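Side-chain contact in bacterial Pleckstrin homology domain-containing protein (Shewanella loihica PV-4, PDB 3DCX), which is of unknown function but adopts the fold of a bacterial pleckstrin-homology domain: residues Asp10-Glu15 with Met36-Asn41. Residues are numbered along the deposited sequence; the frame is centred on the assembly and turned at random.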
ATOM      1  N   ASP A  10      14.850  -1.940  30.814  1.00 32.19           N
ATOM      2  CA  ASP A  10      15.510  -0.715  31.244  1.00 32.48           C
ATOM      3  C   ASP A  10      16.885  -0.583  30.611  1.00 32.65           C
ATOM      4  O   ASP A  10      17.222   0.461  30.081  1.00 30.88           O
ATOM      5  CB  ASP A  10      15.636  -0.665  32.764  1.00 35.60           C
ATOM      6  CG  ASP A  10      14.302  -0.666  33.454  1.00 35.99           C
ATOM      7  OD1 ASP A  10      13.477   0.218  33.145  1.00 38.81           O
ATOM      8  OD2 ASP A  10      14.078  -1.561  34.293  1.00 50.00           O
ATOM      9  N   GLU A  11      17.667  -1.652  30.658  1.00 32.04           N
ATOM     10  CA  GLU A  11      18.970  -1.654  30.020  1.00 34.74           C
ATOM     11  C   GLU A  11      18.822  -1.571  28.518  1.00 31.75           C
ATOM     12  O   GLU A  11      19.556  -0.813  27.880  1.00 30.78           O
ATOM     13  CB  GLU A  11      19.762  -2.905  30.408  1.00 34.77           C
ATOM     14  CG  GLU A  11      20.161  -2.936  31.898  1.00 42.03           C
ATOM     15  CD  GLU A  11      20.656  -4.310  32.382  1.00 43.33           C
ATOM     16  OE1 GLU A  11      20.733  -5.260  31.580  1.00 54.77           O
ATOM     17  OE2 GLU A  11      20.973  -4.444  33.589  1.00 57.13           O
ATOM     18  N   LEU A  12      17.857  -2.305  27.951  1.00 30.67           N
ATOM     19  CA  LEU A  12      17.679  -2.337  26.474  1.00 30.07           C
ATOM     20  C   LEU A  12      17.336  -0.962  25.953  1.00 30.04           C
ATOM     21  O   LEU A  12      17.855  -0.526  24.921  1.00 30.43           O
ATOM     22  CB  LEU A  12      16.608  -3.357  26.048  1.00 29.84           C
ATOM     23  CG  LEU A  12      16.453  -3.667  24.561  1.00 29.31           C
ATOM     24  CD1 LEU A  12      17.810  -4.011  23.923  1.00 31.63           C
ATOM     25  CD2 LEU A  12      15.421  -4.777  24.316  1.00 25.27           C
ATOM     26  N   ALA A  13      16.487  -0.270  26.698  1.00 29.97           N
ATOM     27  CA  ALA A  13      16.049   1.083  26.351  1.00 31.22           C
ATOM     28  C   ALA A  13      17.214   2.073  26.335  1.00 30.56           C
ATOM     29  O   ALA A  13      17.258   2.983  25.512  1.00 32.27           O
ATOM     30  CB  ALA A  13      14.976   1.545  27.345  1.00 30.51           C
ATOM     31  N   GLN A  14      18.148   1.904  27.259  1.00 31.77           N
ATOM     32  CA  GLN A  14      19.354   2.736  27.310  1.00 30.90           C
ATOM     33  C   GLN A  14      20.248   2.419  26.119  1.00 30.39           C
ATOM     34  O   GLN A  14      20.815   3.318  25.503  1.00 32.04           O
ATOM     35  CB  GLN A  14      20.094   2.509  28.648  1.00 32.37           C
ATOM     36  CG  GLN A  14      21.444   3.187  28.753  1.00 42.11           C
ATOM     37  N   GLU A  15      20.346   1.147  25.756  1.00 29.04           N
ATOM     38  CA  GLU A  15      21.244   0.749  24.666  1.00 27.71           C
ATOM     39  C   GLU A  15      20.675   1.033  23.274  1.00 30.62           C
ATOM     40  O   GLU A  15      21.439   1.341  22.329  1.00 30.38           O
ATOM     41  CB  GLU A  15      21.600  -0.710  24.827  1.00 27.03           C
ATOM     42  CG  GLU A  15      22.390  -0.955  26.105  1.00 33.36           C
ATOM     43  CD  GLU A  15      22.761  -2.381  26.318  1.00 36.56           C
ATOM     44  OE1 GLU A  15      22.947  -3.104  25.301  1.00 42.93           O
ATOM     45  OE2 GLU A  15      22.902  -2.778  27.508  1.00 37.90           O
HETATM   46  N   MSE A  36      17.785 -11.042  18.894  1.00 29.53           N
HETATM   47  CA  MSE A  36      16.740 -10.444  19.693  1.00 33.10           C
HETATM   48  C   MSE A  36      15.528 -10.085  18.870  1.00 29.59           C
HETATM   49  O   MSE A  36      15.626  -9.703  17.700  1.00 31.23           O
HETATM   50  CB  MSE A  36      17.246  -9.189  20.371  1.00 31.88           C
HETATM   51  CG  MSE A  36      17.569  -9.362  21.796  1.00 41.39           C
HETATM   52 SE   MSE A  36      17.933  -7.636  22.562  0.75 44.15          SE
HETATM   53  CE  MSE A  36      19.498  -8.159  23.384  1.00 39.34           C
ATOM     54  N   PHE A  37      14.376 -10.241  19.507  1.00 29.00           N
ATOM     55  CA  PHE A  37      13.096  -9.877  18.950  1.00 28.77           C
ATOM     56  C   PHE A  37      12.480  -8.842  19.904  1.00 29.74           C
ATOM     57  O   PHE A  37      12.146  -9.160  21.054  1.00 30.01           O
ATOM     58  CB  PHE A  37      12.256 -11.137  18.877  1.00 30.56           C
ATOM     59  CG  PHE A  37      11.136 -11.065  17.910  1.00 32.68           C
ATOM     60  CD1 PHE A  37       9.975 -10.421  18.229  1.00 40.05           C
ATOM     61  CD2 PHE A  37      11.248 -11.643  16.665  1.00 39.89           C
ATOM     62  CE1 PHE A  37       8.917 -10.363  17.322  1.00 38.52           C
ATOM     63  CE2 PHE A  37      10.191 -11.584  15.756  1.00 38.67           C
ATOM     64  CZ  PHE A  37       9.021 -10.951  16.108  1.00 35.49           C
ATOM     65  N   VAL A  38      12.376  -7.594  19.447  1.00 27.56           N
ATOM     66  CA  VAL A  38      11.983  -6.503  20.332  1.00 28.26           C
ATOM     67  C   VAL A  38      10.632  -5.960  19.892  1.00 27.06           C
ATOM     68  O   VAL A  38      10.430  -5.699  18.708  1.00 27.80           O
ATOM     69  CB  VAL A  38      13.055  -5.416  20.347  1.00 27.14           C
ATOM     70  CG1 VAL A  38      12.655  -4.240  21.277  1.00 23.97           C
ATOM     71  CG2 VAL A  38      14.375  -6.036  20.774  1.00 24.77           C
ATOM     72  N   PHE A  39       9.703  -5.878  20.832  1.00 25.28           N
ATOM     73  CA  PHE A  39       8.411  -5.229  20.592  1.00 26.22           C
ATOM     74  C   PHE A  39       8.444  -3.857  21.190  1.00 25.97           C
ATOM     75  O   PHE A  39       8.577  -3.713  22.405  1.00 24.46           O
ATOM     76  CB  PHE A  39       7.255  -5.985  21.242  1.00 25.83           C
ATOM     77  CG  PHE A  39       7.060  -7.356  20.723  1.00 26.44           C
ATOM     78  CD1 PHE A  39       7.902  -8.399  21.132  1.00 33.54           C
ATOM     79  CD2 PHE A  39       6.018  -7.634  19.849  1.00 31.14           C
ATOM     80  CE1 PHE A  39       7.716  -9.691  20.648  1.00 31.61           C
ATOM     81  CE2 PHE A  39       5.818  -8.924  19.357  1.00 30.46           C
ATOM     82  CZ  PHE A  39       6.657  -9.947  19.754  1.00 32.65           C
ATOM     83  N   THR A  40       8.325  -2.839  20.349  1.00 26.48           N
ATOM     84  CA  THR A  40       8.112  -1.494  20.844  1.00 25.78           C
ATOM     85  C   THR A  40       6.620  -1.140  20.711  1.00 26.06           C
ATOM     86  O   THR A  40       5.801  -1.978  20.331  1.00 25.84           O
ATOM     87  CB  THR A  40       9.016  -0.497  20.146  1.00 24.21           C
ATOM     88  OG1 THR A  40       8.366   0.028  18.964  1.00 24.94           O
ATOM     89  CG2 THR A  40      10.377  -1.139  19.836  1.00 22.98           C
ATOM     90  N   ASN A  41       6.246   0.079  21.062  1.00 27.66           N
ATOM     91  CA  ASN A  41       4.877   0.514  20.772  1.00 28.00           C
ATOM     92  C   ASN A  41       4.632   0.943  19.300  1.00 28.75           C
ATOM     93  O   ASN A  41       3.514   1.283  18.944  1.00 27.02           O
ATOM     94  CB  ASN A  41       4.404   1.594  21.750  1.00 27.80           C
ATOM     95  CG  ASN A  41       5.206   2.844  21.690  1.00 30.65           C
ATOM     96  OD1 ASN A  41       6.326   2.883  21.174  1.00 27.46           O
ATOM     97  ND2 ASN A  41       4.642   3.898  22.239  1.00 32.05           N
TER
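No flat group takes part where Leu-12 meets Met-36 and Val-38; the contact is made of apolar side chains alone. The rings of Phe-37 and Phe-39 are carried on the other face of strand 35-40, with Phe-39 CE2 lying at the edge of the Phe-37 ring, in its plane. From that face Phe-39 packs on Ile-108, Thr-111 and Ile-112 of helix 105-116, while the alternate residues Met-36 and Val-38 look out at helix 9-16.

Leu-12 is the one residue that the helical segment sends across. Its CG stands anti to the backbone N (chi1 -171°), which carries the fork of two methyls out from the helix to the strand. The CD2 branch runs head-on at Val-38, tip to tip, and settles against both valine methyls: CD2 is 3.9 Å from Val-38 CG2 and 4.1 Å from Val-38 CG1. The other branch, CD1, lies 3.9 Å from the selenium SE of Met-36, a selenomethionine here. Here the two chains lie alongside one another, pointing opposite ways. The extended chi2 of Met-36 (-171°) carries SE out toward the leucine, and SE also comes within 4.2 Å of Leu-12 CD2, so that methyl is shared by both strand residues.

No hydrogen bond links the segments, and just 109 Å² is buried between them. Leu-12 is nonetheless buried, with Val-7, Leu-26 and Ala-29 also against it; Leu-26 also reaches Val-38, joining the neighbouring strand 26-32 to the same apolar patch. Helix 9-16 is thus laid against the outer face of the first antiparallel sheet here through Leu-12, while the inner side, carrying Phe-39, faces helix 105-116, the C-terminal helix that caps the sandwich in pleckstrin-homology domains.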